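Local coordinates for capsular polysaccharide biosynthesis protein (Burkholderia pseudomallei, PDB 4BQN) that binds coenzyme A and probably acts as an acetyltransferase in the biosynthesis of the bacterium's capsular polysaccharide, at residues Glu46-Ile49 / Asp50-Leu53; Arg213-Ala217 / Leu218-Tyr222; Glu275-Glu278 / Trp279-Ser283; Ala205-Arg208 / Glu209-Ala212. The protein carries 1 engineered substitution. All blocks are in the same frame, centred on the assembly; numbering follows the deposited sequence.

Interaction 1 (Glu46-Ile49 / Asp50-Leu53); sequences EEQI and DRHL
In one of the two modelled conformers of Arg51, its guanidinium group lies with one face over the preceding helical turn, where Glu47 O and Gln48 CA meet it. Arg51 NH2 is 3.6 Å from Glu47 O, and NH1 of the same arginine lies 4.0 Å from Gln48 CG, so the cation rests on backbone and methylene atoms. A bend at CG-CD (chi3 -22°) folds the otherwise extended chain back over that turn. The amide of Gln48 stands nearly upright to the guanidinium, their planes 80° apart, and its OE1 bonds to Ser45 N instead. The imidazole of His52 approaches obliquely, CD2 3.1 Å from Gln48 O, while its two nitrogens bond to Thr56 and Glu39. On another side of the helix the carboxylates of Glu46 and Asp50 draw together, OE2 to OD2 4.6 Å. Both form salt bridges with Lys76, whose charge would offset the repulsion expected between them. Beneath these polar groups run four backbone bonds from i+4 to i, among them His52 N to Gln48 O at 2.9 Å. The arrangement is that of the first turns of alpha-helix 46-56, with an i, i+4 acidic pair sharing one lysine and Ile49 and Leu53 packed on helix 79-83.

Interaction 2 (Arg213-Ala217 / Leu218-Tyr222); sequences RCMLA and LGYTY
A Schellman motif ends helix 204-217, and the chain that leaves it turns back so that two tyrosines lie against the last helical turn. Gly219 carries the positive phi (100°) at which the chain leaves the helix. The defining bonds are Tyr220 N to Met215 O, 3.1 Å, and Gly219 N to Leu216 O, 3.0 Å. Leu218 N still keeps a helical bond to Cys214 O.

Met215 and Tyr220, the residues joined by the longer-range of these two bonds, also make a hydrophobic contact across the cap. The methyl CE of Met215 sits over one face of the tyrosine ring, displaced toward its rim, in a CH-pi contact 3.8 Å from the Tyr220 centroid; the nearest ring atom is Tyr220 CG. Met215 SD is farther off and oblique to the ring, a Met-aromatic contact. A bend at the last torsion of the methionine (chi3 61°) brings its methyl over the ring. Tyr220 OH bonds to Asp32, and Met215 also packs on Phe29, so the cap is tied to helix 27-32. After Thr221 the chain brings a second ring to Leu216, whose side chain meets Tyr222 at about a right angle. Leu216 CD2 stands over the centre of that ring, 3.8 Å from its centroid, while CD1 of the same leucine lies 3.6 Å from Tyr222 OH.

Interaction 3 (Glu275-Glu278 / Trp279-Ser283); sequences EQFE and WFERS
Late in helix 269-281, water links an arginine to the helical turn before it. In the conformers modelled here for Glu278, Glu281 and Arg282, each one of two, the guanidinium of Arg282 lies with one face over Glu278 O, while two waters occupy its edge in the plane. One water accepts from Arg282 NH1, at 3.0 Å, and donates to Glu275 O; the other accepts from Arg282 NH2 and donates to Glu278 OE1, at 2.9 Å in both cases. Glu278 OE1 itself lies 4.5 Å from Arg282 NH2 and well out of the guanidinium plane, so any attraction would be between charges alone, with no N-H pointing at the oxygen; the second water links the groups instead.

Phe280 N bonds to Gln276 O at 3.0 Å, nearly straight (N-H...O 172°), whereas the bond from Arg282 N to Glu278 O is weak. On the other flank Glu281 OE2 comes up to the edge of the Phe277 ring, 3.7 Å from CD1. The Gln276 amide stands steeply to the Phe280 ring, with OE1 3.9 Å from CE2.

Gln276 OE1 takes a hydrogen bond from Asp122 N of strand 121-122, and Trp279 packs on Val121 of the same strand. Phe277 lies on helix 123-130, while Phe280 is wedged between that helix and helix 285-296.

Interaction 4 (Ala205-Arg208 / Glu209-Ala212); sequences ALMR and EIAA
Glu209 and Arg208 lie at the middle of this contact and are joined to the turn before them in different ways. The carboxylate of Glu209 reaches back through one water, which donates to Glu209 OE1 at 2.7 Å and to Ala205 O at 2.8 Å. That carbonyl of Ala205 also accepts Glu209 N, at 3.1 Å, so it holds two donors. A bend at chi2 (66°) curls the glutamate into position for the bridge, and OE2 forms a salt bridge one turn on with Arg213. Arg208 also reaches back, its guanidinium passing over Ala205 with Ala205 CA against one face, while Arg208 O receives Ala212 N at 2.9 Å.

Ile210 contributes on the buried side. Its CG2 lies between the backbone N and the carbonyl carbon and comes within 3.3 Å of Met207 O, with Met207 CE a looser 4.3 Å away. Ile210 N bonds to Leu206 O at 3.0 Å. Met207 and Ala211 pack against helix 15-24, and Leu206 against helix 183-189. This is regular i, i+4 alpha-helical packing in a helix whose inner side comes close to the coenzyme A site: the Met207 side chain is about 8 Å from that of Cys14.

Overall arrangement
Along the chain the order is interaction 1, interaction 4, interaction 2 and interaction 3. Interactions 4 and 2 adjoin on helix 204-217, their centres 12 Å apart, one in its body and the other at its C-terminal cap. Interaction 1, on helix 46-56, lies 30 Å from interaction 2 and 29 Å from interaction 4, centre to centre. Interaction 3, on helix 269-281, lies across the chain's centre from interactions 2 and 4, its centre 46 Å from that of interaction 2. The contacts thus fall on three helices, and the shared one runs from near the coenzyme A site out to its cap. The Met207 side chain of interaction 4 is about 8 Å from coenzyme A, against about 12 Å for Ile49 and 13 Å for Trp279.

Interaction 1 (Glu46-Ile49 / Asp50-Leu53)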
loop_
_atom_site.group_PDB
_atom_site.type_symbol
_atom_site.label_atom_id
_atom_site.label_comp_id
_atom_site.label_asym_id
_atom_site.label_seq_id
_atom_site.Cartn_x
_atom_site.Cartn_y
_atom_site.Cartn_z
ATOM N N GLU A 46 15.370 7.269 -15.907
ATOM C CA GLU A 46 14.990 7.427 -17.296
ATOM C C GLU A 46 15.748 6.474 -18.199
ATOM O O GLU A 46 15.166 5.893 -19.116
ATOM C CB GLU A 46 15.165 8.866 -17.739
ATOM C CG GLU A 46 14.496 9.157 -19.066
ATOM C CD GLU A 46 14.556 10.623 -19.431
ATOM O OE1 GLU A 46 15.088 11.437 -18.630
ATOM O OE2 GLU A 46 14.059 10.959 -20.518
ATOM N N GLU A 47 17.037 6.289 -17.919
ATOM C CA GLU A 47 17.841 5.378 -18.708
ATOM C C GLU A 47 17.282 3.956 -18.582
ATOM O O GLU A 47 17.168 3.233 -19.576
ATOM C CB GLU A 47 19.309 5.449 -18.273
ATOM C CG GLU A 47 20.026 6.734 -18.681
ATOM C CD GLU A 47 19.553 7.976 -17.935
ATOM O OE1 GLU A 47 19.144 7.871 -16.755
ATOM O OE2 GLU A 47 19.603 9.074 -18.532
ATOM N N GLN A 48 16.900 3.569 -17.369
ATOM C CA GLN A 48 16.350 2.227 -17.146
ATOM C C GLN A 48 15.016 2.028 -17.844
ATOM O O GLN A 48 14.795 1.004 -18.502
ATOM C CB GLN A 48 16.209 1.925 -15.659
ATOM C CG GLN A 48 17.554 1.704 -14.993
ATOM C CD GLN A 48 17.499 1.748 -13.487
ATOM O OE1 GLN A 48 16.566 2.276 -12.891
ATOM N NE2 GLN A 48 18.535 1.213 -12.856
ATOM N N ILE A 49 14.128 3.005 -17.707
ATOM C CA ILE A 49 12.803 2.866 -18.307
ATOM C C ILE A 49 12.856 2.874 -19.837
ATOM O O ILE A 49 12.090 2.145 -20.502
ATOM C CB ILE A 49 11.773 3.861 -17.710
ATOM C CG1 ILE A 49 10.377 3.233 -17.714
ATOM C CG2 ILE A 49 11.802 5.212 -18.417
ATOM C CD1 ILE A 49 10.180 2.158 -16.659
ATOM N N ASP A 50 13.780 3.675 -20.386
ATOM C CA ASP A 50 14.038 3.682 -21.831
ATOM C C ASP A 50 14.487 2.300 -22.303
ATOM O O ASP A 50 13.990 1.786 -23.313
ATOM C CB ASP A 50 15.135 4.691 -22.192
ATOM C CG ASP A 50 14.654 6.139 -22.208
ATOM O OD1 ASP A 50 13.436 6.426 -22.190
ATOM O OD2 ASP A 50 15.539 7.021 -22.261
ATOM N N ARG A 51 15.415 1.690 -21.565
ATOM C CA ARG A 51 15.958 0.381 -21.916
ATOM C C ARG A 51 14.860 -0.685 -21.858
ATOM O O ARG A 51 14.776 -1.567 -22.718
ATOM C CB ARG A 51 17.098 0.040 -20.958
ATOM C CG ARG A 51 17.920 -1.188 -21.330
ATOM C CD ARG A 51 19.170 -1.327 -20.460
ATOM N NE ARG A 51 19.572 -0.051 -19.865
ATOM C CZ ARG A 51 19.571 0.214 -18.558
ATOM N NH1 ARG A 51 19.219 -0.716 -17.680
ATOM N NH2 ARG A 51 19.933 1.415 -18.129
ATOM N N HIS A 52 14.008 -0.605 -20.836
ATOM C CA HIS A 52 12.949 -1.593 -20.725
ATOM C C HIS A 52 11.960 -1.477 -21.872
ATOM O O HIS A 52 11.490 -2.497 -22.364
ATOM C CB HIS A 52 12.230 -1.499 -19.387
ATOM C CG HIS A 52 13.066 -1.956 -18.239
ATOM N ND1 HIS A 52 13.736 -3.162 -18.241
ATOM C CD2 HIS A 52 13.344 -1.368 -17.053
ATOM C CE1 HIS A 52 14.398 -3.293 -17.104
ATOM N NE2 HIS A 52 14.174 -2.217 -16.366
ATOM N N LEU A 53 11.630 -0.253 -22.293
ATOM C CA LEU A 53 10.730 -0.075 -23.429
ATOM C C LEU A 53 11.322 -0.676 -24.695
ATOM O O LEU A 53 10.606 -1.292 -25.487
ATOM C CB LEU A 53 10.412 1.397 -23.666
ATOM C CG LEU A 53 9.135 1.653 -24.472
ATOM C CD1 LEU A 53 7.903 1.591 -23.578
ATOM C CD2 LEU A 53 9.219 2.998 -25.172
#

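Interaction 2 (Arg213-Ala217 / Leu218-Tyr222)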
loop_
_atom_site.group_PDB
_atom_site.type_symbol
_atom_site.label_atom_id
_atom_site.label_comp_id
_atom_site.label_asym_id
_atom_site.label_seq_id
_atom_site.Cartn_x
_atom_site.Cartn_y
_atom_site.Cartn_z
ATOM N N ARG A 213 -4.382 -15.029 -7.209
ATOM C CA ARG A 213 -5.320 -14.523 -8.212
ATOM C C ARG A 213 -4.634 -14.305 -9.553
ATOM O O ARG A 213 -5.248 -14.508 -10.594
ATOM C CB ARG A 213 -6.052 -13.263 -7.752
ATOM C CG ARG A 213 -6.679 -13.318 -6.354
ATOM C CD ARG A 213 -7.501 -14.573 -6.070
ATOM N NE ARG A 213 -7.932 -14.595 -4.669
ATOM C CZ ARG A 213 -8.969 -13.919 -4.169
ATOM N NH1 ARG A 213 -9.736 -13.154 -4.956
ATOM N NH2 ARG A 213 -9.245 -14.022 -2.866
ATOM N N CYS A 214 -3.368 -13.907 -9.536
ATOM C CA CYS A 214 -2.617 -13.813 -10.771
ATOM C C CYS A 214 -2.514 -15.183 -11.440
ATOM O O CYS A 214 -2.709 -15.305 -12.645
ATOM C CB CYS A 214 -1.214 -13.276 -10.510
ATOM S SG CYS A 214 -1.163 -11.543 -10.042
ATOM N N MET A 215 -2.197 -16.213 -10.656
ATOM C CA MET A 215 -2.081 -17.555 -11.230
ATOM C C MET A 215 -3.400 -18.041 -11.796
ATOM O O MET A 215 -3.408 -18.684 -12.847
ATOM C CB MET A 215 -1.513 -18.547 -10.220
ATOM C CG MET A 215 -0.028 -18.311 -9.923
ATOM S SD MET A 215 0.763 -19.591 -8.933
ATOM C CE MET A 215 0.545 -21.008 -10.025
ATOM N N LEU A 216 -4.513 -17.731 -11.127
ATOM C CA LEU A 216 -5.821 -18.136 -11.665
ATOM C C LEU A 216 -6.080 -17.442 -12.989
ATOM O O LEU A 216 -6.588 -18.063 -13.915
ATOM C CB LEU A 216 -6.946 -17.822 -10.677
ATOM C CG LEU A 216 -6.871 -18.611 -9.371
ATOM C CD1 LEU A 216 -7.854 -18.078 -8.338
ATOM C CD2 LEU A 216 -7.115 -20.102 -9.593
ATOM N N ALA A 217 -5.700 -16.167 -13.085
ATOM C CA ALA A 217 -5.896 -15.392 -14.322
ATOM C C ALA A 217 -5.084 -15.973 -15.476
ATOM O O ALA A 217 -5.483 -15.873 -16.637
ATOM C CB ALA A 217 -5.518 -13.935 -14.093
ATOM N N LEU A 218 -3.943 -16.573 -15.146
ATOM C CA LEU A 218 -3.087 -17.228 -16.131
ATOM C C LEU A 218 -3.540 -18.636 -16.524
ATOM O O LEU A 218 -2.972 -19.233 -17.443
ATOM C CB LEU A 218 -1.651 -17.265 -15.614
ATOM C CG LEU A 218 -0.984 -15.894 -15.487
ATOM C CD1 LEU A 218 0.349 -16.072 -14.784
ATOM C CD2 LEU A 218 -0.791 -15.249 -16.855
ATOM N N GLY A 219 -4.560 -19.166 -15.845
ATOM C CA GLY A 219 -5.111 -20.476 -16.187
ATOM C C GLY A 219 -4.654 -21.632 -15.331
ATOM O O GLY A 219 -4.996 -22.773 -15.622
ATOM N N TYR A 220 -3.892 -21.363 -14.268
ATOM C CA TYR A 220 -3.564 -22.417 -13.306
ATOM C C TYR A 220 -4.799 -22.780 -12.487
ATOM O O TYR A 220 -5.694 -21.954 -12.332
ATOM C CB TYR A 220 -2.429 -21.975 -12.370
ATOM C CG TYR A 220 -1.112 -21.786 -13.088
ATOM C CD1 TYR A 220 -0.297 -22.880 -13.378
ATOM C CD2 TYR A 220 -0.680 -20.519 -13.481
ATOM C CE1 TYR A 220 0.897 -22.724 -14.059
ATOM C CE2 TYR A 220 0.526 -20.351 -14.149
ATOM C CZ TYR A 220 1.305 -21.455 -14.434
ATOM O OH TYR A 220 2.499 -21.291 -15.098
ATOM N N THR A 221 -4.840 -24.008 -11.977
ATOM C CA THR A 221 -5.883 -24.503 -11.075
ATOM C C THR A 221 -5.587 -24.067 -9.643
ATOM O O THR A 221 -4.449 -23.730 -9.325
ATOM C CB THR A 221 -5.929 -26.054 -11.072
ATOM O OG1 THR A 221 -4.716 -26.575 -10.506
ATOM C CG2 THR A 221 -6.109 -26.604 -12.475
ATOM N N TYR A 222 -6.587 -24.134 -8.770
ATOM C CA TYR A 222 -6.385 -23.862 -7.348
ATOM C C TYR A 222 -5.305 -24.754 -6.754
ATOM O O TYR A 222 -4.475 -24.283 -5.965
ATOM C CB TYR A 222 -7.717 -23.992 -6.584
ATOM C CG TYR A 222 -8.625 -22.815 -6.838
ATOM C CD1 TYR A 222 -9.484 -22.784 -7.943
ATOM C CD2 TYR A 222 -8.601 -21.712 -5.994
ATOM C CE1 TYR A 222 -10.296 -21.683 -8.187
ATOM C CE2 TYR A 222 -9.400 -20.614 -6.224
ATOM C CZ TYR A 222 -10.241 -20.598 -7.315
ATOM O OH TYR A 222 -11.019 -19.488 -7.510
#

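Interaction 3 (Glu275-Glu278 / Trp279-Ser283)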
loop_
_atom_site.group_PDB
_atom_site.type_symbol
_atom_site.label_atom_id
_atom_site.label_comp_id
_atom_site.label_asym_id
_atom_site.label_seq_id
_atom_site.Cartn_x
_atom_site.Cartn_y
_atom_site.Cartn_z
ATOM N N GLU A 275 7.865 12.148 18.429
ATOM C CA GLU A 275 8.744 12.506 17.306
ATOM C C GLU A 275 7.961 12.974 16.079
ATOM O O GLU A 275 8.425 13.811 15.317
ATOM C CB GLU A 275 9.679 11.344 16.960
ATOM C CG GLU A 275 10.766 11.100 17.999
ATOM C CD GLU A 275 11.694 9.936 17.670
ATOM O OE1 GLU A 275 11.711 9.482 16.505
ATOM O OE2 GLU A 275 12.411 9.475 18.585
ATOM N N GLN A 276 6.762 12.436 15.889
ATOM C CA GLN A 276 5.884 12.943 14.822
ATOM C C GLN A 276 5.555 14.416 15.043
ATOM O O GLN A 276 5.615 15.227 14.109
ATOM C CB GLN A 276 4.593 12.109 14.715
ATOM C CG GLN A 276 4.820 10.697 14.194
ATOM C CD GLN A 276 5.088 10.684 12.700
ATOM O OE1 GLN A 276 4.318 11.243 11.921
ATOM N NE2 GLN A 276 6.191 10.063 12.296
ATOM N N PHE A 277 5.203 14.772 16.278
ATOM C CA PHE A 277 4.978 16.188 16.597
ATOM C C PHE A 277 6.207 17.025 16.260
ATOM O O PHE A 277 6.091 18.070 15.617
ATOM C CB PHE A 277 4.585 16.385 18.067
ATOM C CG PHE A 277 3.111 16.251 18.320
ATOM C CD1 PHE A 277 2.271 17.365 18.221
ATOM C CD2 PHE A 277 2.553 15.010 18.630
ATOM C CE1 PHE A 277 0.906 17.253 18.435
ATOM C CE2 PHE A 277 1.188 14.897 18.858
ATOM C CZ PHE A 277 0.365 16.013 18.742
ATOM N N GLU A 278 7.381 16.550 16.671
ATOM C CA GLU A 278 8.619 17.288 16.441
ATOM C C GLU A 278 8.881 17.453 14.943
ATOM O O GLU A 278 9.312 18.513 14.495
ATOM C CB GLU A 278 9.769 16.588 17.157
ATOM C CG GLU A 278 9.613 16.696 18.671
ATOM C CD GLU A 278 10.373 15.662 19.483
ATOM O OE1 GLU A 278 11.106 14.831 18.914
ATOM O OE2 GLU A 278 10.229 15.692 20.723
ATOM N N TRP A 279 8.573 16.417 14.167
ATOM C CA TRP A 279 8.771 16.451 12.727
ATOM C C TRP A 279 7.862 17.508 12.086
ATOM O O TRP A 279 8.339 18.357 11.332
ATOM C CB TRP A 279 8.539 15.059 12.128
ATOM C CG TRP A 279 8.949 14.969 10.689
ATOM C CD1 TRP A 279 10.196 14.663 10.211
ATOM C CD2 TRP A 279 8.124 15.193 9.538
ATOM N NE1 TRP A 279 10.199 14.690 8.833
ATOM C CE2 TRP A 279 8.938 14.999 8.396
ATOM C CE3 TRP A 279 6.771 15.525 9.356
ATOM C CZ2 TRP A 279 8.455 15.152 7.093
ATOM C CZ3 TRP A 279 6.284 15.671 8.040
ATOM C CH2 TRP A 279 7.132 15.493 6.936
ATOM N N PHE A 280 6.568 17.487 12.407
ATOM C CA PHE A 280 5.659 18.480 11.840
ATOM C C PHE A 280 5.995 19.910 12.274
ATOM O O PHE A 280 5.812 20.844 11.484
ATOM C CB PHE A 280 4.210 18.168 12.183
ATOM C CG PHE A 280 3.631 17.018 11.401
ATOM C CD1 PHE A 280 3.405 17.134 10.026
ATOM C CD2 PHE A 280 3.291 15.826 12.043
ATOM C CE1 PHE A 280 2.856 16.079 9.307
ATOM C CE2 PHE A 280 2.731 14.777 11.331
ATOM C CZ PHE A 280 2.514 14.904 9.963
ATOM N N GLU A 281 6.460 20.076 13.519
ATOM C CA GLU A 281 6.764 21.410 14.028
ATOM C C GLU A 281 7.969 22.040 13.297
ATOM O O GLU A 281 8.142 23.253 13.334
ATOM C CB GLU A 281 6.887 21.386 15.563
ATOM C CG GLU A 281 5.531 21.238 16.277
ATOM C CD GLU A 281 5.608 20.694 17.710
ATOM O OE1 GLU A 281 6.714 20.685 18.296
ATOM O OE2 GLU A 281 4.551 20.276 18.262
ATOM N N ARG A 282 8.759 21.223 12.593
ATOM C CA ARG A 282 9.885 21.742 11.797
ATOM C C ARG A 282 9.452 22.360 10.468
ATOM O O ARG A 282 10.183 23.148 9.887
ATOM C CB ARG A 282 10.940 20.655 11.564
ATOM C CG ARG A 282 11.615 20.194 12.847
ATOM C CD ARG A 282 12.636 19.088 12.612
ATOM N NE ARG A 282 13.005 18.451 13.879
ATOM C CZ ARG A 282 12.789 17.171 14.187
ATOM N NH1 ARG A 282 12.235 16.343 13.311
ATOM N NH2 ARG A 282 13.155 16.711 15.373
ATOM N N SER A 283 8.271 21.992 9.977
ATOM C CA SER A 283 7.776 22.505 8.702
ATOM C C SER A 283 6.919 23.761 8.912
ATOM O O SER A 283 6.430 23.993 10.013
ATOM C CB SER A 283 6.951 21.419 7.988
ATOM O OG SER A 283 7.803 20.464 7.382
HETATM O O HOH W 1 11.336 13.593 14.011
HETATM O O HOH W 2 12.443 14.151 16.480
#

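Interaction 4 (Ala205-Arg208 / Glu209-Ala212)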
loop_
_atom_site.group_PDB
_atom_site.type_symbol
_atom_site.label_atom_id
_atom_site.label_comp_id
_atom_site.label_asym_id
_atom_site.label_seq_id
_atom_site.Cartn_x
_atom_site.Cartn_y
_atom_site.Cartn_z
ATOM N N ALA A 205 0.298 -12.702 3.958
ATOM C CA ALA A 205 -0.978 -13.369 3.665
ATOM C C ALA A 205 -1.652 -12.706 2.464
ATOM O O ALA A 205 -2.187 -13.380 1.574
ATOM C CB ALA A 205 -1.886 -13.315 4.881
ATOM N N LEU A 206 -1.639 -11.379 2.426
ATOM C CA LEU A 206 -2.247 -10.668 1.306
ATOM C C LEU A 206 -1.429 -10.809 0.008
ATOM O O LEU A 206 -2.011 -10.957 -1.074
ATOM C CB LEU A 206 -2.534 -9.205 1.645
ATOM C CG LEU A 206 -3.329 -8.449 0.568
ATOM C CD1 LEU A 206 -4.650 -9.146 0.255
ATOM C CD2 LEU A 206 -3.549 -7.015 1.001
ATOM N N MET A 207 -0.097 -10.780 0.110
ATOM C CA MET A 207 0.731 -11.014 -1.063
ATOM C C MET A 207 0.490 -12.404 -1.647
ATOM O O MET A 207 0.458 -12.551 -2.873
ATOM C CB MET A 207 2.219 -10.827 -0.727
ATOM C CG MET A 207 2.622 -9.372 -0.469
ATOM S SD MET A 207 2.165 -8.185 -1.750
ATOM C CE MET A 207 2.927 -8.933 -3.194
ATOM N N ARG A 208 0.351 -13.420 -0.793
ATOM C CA ARG A 208 0.024 -14.760 -1.291
ATOM C C ARG A 208 -1.316 -14.739 -2.012
ATOM O O ARG A 208 -1.474 -15.357 -3.069
ATOM C CB ARG A 208 -0.004 -15.784 -0.174
ATOM C CG ARG A 208 1.371 -16.093 0.395
ATOM C CD ARG A 208 1.318 -17.321 1.283
ATOM N NE ARG A 208 0.454 -17.170 2.451
ATOM C CZ ARG A 208 0.858 -16.748 3.651
ATOM N NH1 ARG A 208 2.119 -16.354 3.851
ATOM N NH2 ARG A 208 -0.012 -16.681 4.654
ATOM N N GLU A 209 -2.296 -14.047 -1.434
ATOM C CA GLU A 209 -3.629 -14.038 -2.027
ATOM C C GLU A 209 -3.623 -13.406 -3.421
ATOM O O GLU A 209 -4.188 -13.973 -4.367
ATOM C CB GLU A 209 -4.657 -13.345 -1.119
ATOM C CG GLU A 209 -6.084 -13.746 -1.458
ATOM C CD GLU A 209 -6.368 -15.218 -1.183
ATOM O OE1 GLU A 209 -5.793 -15.790 -0.225
ATOM O OE2 GLU A 209 -7.161 -15.824 -1.934
ATOM N N ILE A 210 -2.983 -12.244 -3.569
ATOM C CA ILE A 210 -2.950 -11.587 -4.883
ATOM C C ILE A 210 -2.144 -12.412 -5.892
ATOM O O ILE A 210 -2.541 -12.522 -7.055
ATOM C CB ILE A 210 -2.486 -10.103 -4.806
ATOM C CG1 ILE A 210 -2.719 -9.363 -6.119
ATOM C CG2 ILE A 210 -1.036 -9.981 -4.393
ATOM C CD1 ILE A 210 -4.170 -9.174 -6.441
ATOM N N ALA A 211 -1.037 -13.014 -5.450
ATOM C CA ALA A 211 -0.259 -13.897 -6.329
ATOM C C ALA A 211 -1.129 -15.078 -6.798
ATOM O O ALA A 211 -1.080 -15.465 -7.965
ATOM C CB ALA A 211 0.986 -14.393 -5.620
ATOM N N ALA A 212 -1.924 -15.649 -5.894
ATOM C CA ALA A 212 -2.855 -16.711 -6.272
ATOM C C ALA A 212 -3.833 -16.239 -7.351
ATOM O O ALA A 212 -4.081 -16.969 -8.325
ATOM C CB ALA A 212 -3.597 -17.228 -5.050
HETATM O O HOH W 3 -3.842 -15.585 1.696
#